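Local coordinates for probable ubiquitin-conjugating enzyme E2 7 (Caenorhabditis elegans, PDB 1PZV), which probably catalyses the covalent attachment of ubiquitin to other proteins, accepting it from the E1 enzyme as a thioester on its own cysteine, at residues Y34-L39 and A55-P60. Sequence-based numbering, arbitrary orientation.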
loop_
_atom_site.group_PDB
_atom_site.type_symbol
_atom_site.label_atom_id
_atom_site.label_comp_id
_atom_site.label_asym_id
_atom_site.label_seq_id
_atom_site.Cartn_x
_atom_site.Cartn_y
_atom_site.Cartn_z
ATOM N N TYR A 34 14.552 6.124 6.223
ATOM C CA TYR A 34 13.411 5.562 6.943
ATOM C C TYR A 34 12.024 6.060 6.518
ATOM O O TYR A 34 11.014 5.626 7.082
ATOM C CB TYR A 34 13.604 5.765 8.449
ATOM C CG TYR A 34 14.735 4.929 9.025
ATOM C CD1 TYR A 34 14.518 3.606 9.442
ATOM C CD2 TYR A 34 16.036 5.434 9.101
ATOM C CE1 TYR A 34 15.575 2.804 9.918
ATOM C CE2 TYR A 34 17.098 4.643 9.571
ATOM C CZ TYR A 34 16.862 3.331 9.975
ATOM O OH TYR A 34 17.913 2.548 10.411
ATOM N N LYS A 35 11.973 6.967 5.539
ATOM C CA LYS A 35 10.700 7.496 5.021
ATOM C C LYS A 35 10.678 7.387 3.503
ATOM O O LYS A 35 11.370 8.140 2.811
ATOM C CB LYS A 35 10.512 8.964 5.391
ATOM C CG LYS A 35 10.288 9.232 6.863
ATOM C CD LYS A 35 9.997 10.722 7.118
ATOM C CE LYS A 35 8.644 11.140 6.542
ATOM N NZ LYS A 35 7.524 10.388 7.171
ATOM N N TRP A 36 9.877 6.462 2.983
ATOM C CA TRP A 36 9.788 6.255 1.539
ATOM C C TRP A 36 8.521 6.816 0.920
ATOM O O TRP A 36 7.441 6.747 1.513
ATOM C CB TRP A 36 9.825 4.764 1.211
ATOM C CG TRP A 36 11.094 4.070 1.559
ATOM C CD1 TRP A 36 11.983 4.424 2.530
ATOM C CD2 TRP A 36 11.594 2.862 0.976
ATOM N NE1 TRP A 36 13.012 3.517 2.582
ATOM C CE2 TRP A 36 12.803 2.553 1.631
ATOM C CE3 TRP A 36 11.152 2.028 -0.059
ATOM C CZ2 TRP A 36 13.560 1.422 1.311
ATOM C CZ3 TRP A 36 11.905 0.910 -0.382
ATOM C CH2 TRP A 36 13.101 0.624 0.292
ATOM N N GLU A 37 8.660 7.369 -0.280
ATOM C CA GLU A 37 7.511 7.874 -1.020
ATOM C C GLU A 37 7.335 6.879 -2.162
ATOM O O GLU A 37 8.215 6.756 -3.010
ATOM C CB GLU A 37 7.775 9.280 -1.582
ATOM C CG GLU A 37 9.115 9.451 -2.303
ATOM C CD GLU A 37 9.260 10.811 -3.011
ATOM O OE1 GLU A 37 8.741 11.834 -2.484
ATOM O OE2 GLU A 37 9.912 10.851 -4.089
ATOM N N VAL A 38 6.225 6.153 -2.180
ATOM C CA VAL A 38 6.022 5.179 -3.250
ATOM C C VAL A 38 4.802 5.417 -4.139
ATOM O O VAL A 38 3.694 5.614 -3.655
ATOM C CB VAL A 38 5.946 3.726 -2.684
ATOM C CG1 VAL A 38 7.000 3.540 -1.592
ATOM C CG2 VAL A 38 4.545 3.421 -2.161
ATOM N N LEU A 39 5.024 5.404 -5.449
ATOM C CA LEU A 39 3.945 5.583 -6.409
ATOM C C LEU A 39 3.308 4.223 -6.631
ATOM O O LEU A 39 3.979 3.270 -7.024
ATOM C CB LEU A 39 4.477 6.092 -7.753
ATOM C CG LEU A 39 3.421 6.225 -8.861
ATOM C CD1 LEU A 39 2.446 7.348 -8.483
ATOM C CD2 LEU A 39 4.078 6.512 -10.211
ATOM N N ALA A 55 2.082 7.083 -1.841
ATOM C CA ALA A 55 2.030 6.539 -0.483
ATOM C C ALA A 55 3.363 6.679 0.245
ATOM O O ALA A 55 4.424 6.827 -0.370
ATOM C CB ALA A 55 1.594 5.066 -0.515
ATOM N N ILE A 56 3.306 6.621 1.566
ATOM C CA ILE A 56 4.511 6.750 2.352
ATOM C C ILE A 56 4.712 5.604 3.314
ATOM O O ILE A 56 3.796 5.221 4.050
ATOM C CB ILE A 56 4.517 8.063 3.117
ATOM C CG1 ILE A 56 4.681 9.209 2.116
ATOM C CG2 ILE A 56 5.620 8.052 4.170
ATOM C CD1 ILE A 56 4.807 10.569 2.737
ATOM N N LEU A 57 5.925 5.051 3.275
ATOM C CA LEU A 57 6.314 3.940 4.136
ATOM C C LEU A 57 7.209 4.441 5.255
ATOM O O LEU A 57 8.223 5.092 5.009
ATOM C CB LEU A 57 7.067 2.873 3.338
ATOM C CG LEU A 57 6.279 1.940 2.422
ATOM C CD1 LEU A 57 7.241 1.153 1.570
ATOM C CD2 LEU A 57 5.417 1.005 3.247
ATOM N N ASP A 58 6.819 4.145 6.487
ATOM C CA ASP A 58 7.601 4.539 7.650
ATOM C C ASP A 58 8.263 3.288 8.202
ATOM O O ASP A 58 7.569 2.351 8.609
ATOM C CB ASP A 58 6.690 5.151 8.711
ATOM C CG ASP A 58 6.228 6.545 8.343
ATOM O OD1 ASP A 58 7.006 7.500 8.542
ATOM O OD2 ASP A 58 5.095 6.686 7.843
ATOM N N PHE A 59 9.593 3.260 8.202
ATOM C CA PHE A 59 10.307 2.096 8.718
ATOM C C PHE A 59 10.900 2.344 10.099
ATOM O O PHE A 59 11.621 3.326 10.314
ATOM C CB PHE A 59 11.460 1.687 7.790
ATOM C CG PHE A 59 11.032 1.271 6.419
ATOM C CD1 PHE A 59 10.775 2.224 5.433
ATOM C CD2 PHE A 59 10.879 -0.077 6.108
ATOM C CE1 PHE A 59 10.383 1.837 4.155
ATOM C CE2 PHE A 59 10.487 -0.475 4.833
ATOM C CZ PHE A 59 10.234 0.484 3.855
ATOM N N PRO A 60 10.617 1.445 11.056
ATOM C CA PRO A 60 11.152 1.593 12.411
ATOM C C PRO A 60 12.680 1.500 12.366
ATOM O O PRO A 60 13.261 1.161 11.333
ATOM C CB PRO A 60 10.529 0.421 13.155
ATOM C CG PRO A 60 10.415 -0.615 12.096
ATOM C CD PRO A 60 9.867 0.183 10.933
HETATM O O HOH W 1 10.314 7.598 9.381
#
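One face of the Trp36 indole is met by the Phe59 ring, whose CE1 sits 3.3 Å above the indole plane, offset toward the rim. The rings cross obliquely, their planes at 49°, and Phe59 leans in with its CE1 corner foremost, 3.4 Å from Trp36 CD1, while its CD1 and CZ follow a little farther off. At the edge of the Phe59 ring, in its plane, lies Tyr34 O, and the ring also meets Tyr63 edge-to-face; the Tyr34 ring has the carbonyl oxygens of Phe59 and Pro60 at its own edge. The Trp36 indole N-H is turned back to Ile33 O, which helps fix the rotation of the ring, and Leu12 of helix 5-17 packs against the same side chain. Farther along the sheet face that carries Trp36 and Leu57, Val38 CG2 meets Ala55 CB at 3.8 Å, and Val38 CG1 meets Leu57 CD1. An alanine in place of Trp36 would remove the indole face under Phe59 CE1 and the bond to Ile33 O, and would probably loosen the packing against Leu12.

Strands 35-41 and 52-58 form the central antiparallel hairpin of the UBC fold's four-stranded meander. Trp36 and Leu57 are a hydrogen-bonded pair, with Trp36 N 3.0 Å from Leu57 O and Leu57 N 2.9 Å from Trp36 O. Val38 and Ala55 repeat the pattern, and a nearly straight bond of 176° from Phe59 N to Tyr34 O prolongs the ladder beyond the last bridge.

On the face of Lys35, Glu37, Ile56 and Asp58, the lysine chain lies alongside Asp58 and bends at chi3 and chi4, bringing NZ 3.2 Å from Asp58 OD1 in a salt bridge whose hydrogen bond is weak. A water donates to Tyr34 O, weakly also to Asp58 OD1. The chemistry is thus two-sided: an apolar face whose aromatic end packs on helix 5-17, and a more exposed one where charge pairing probably adds modestly to the backbone bonds.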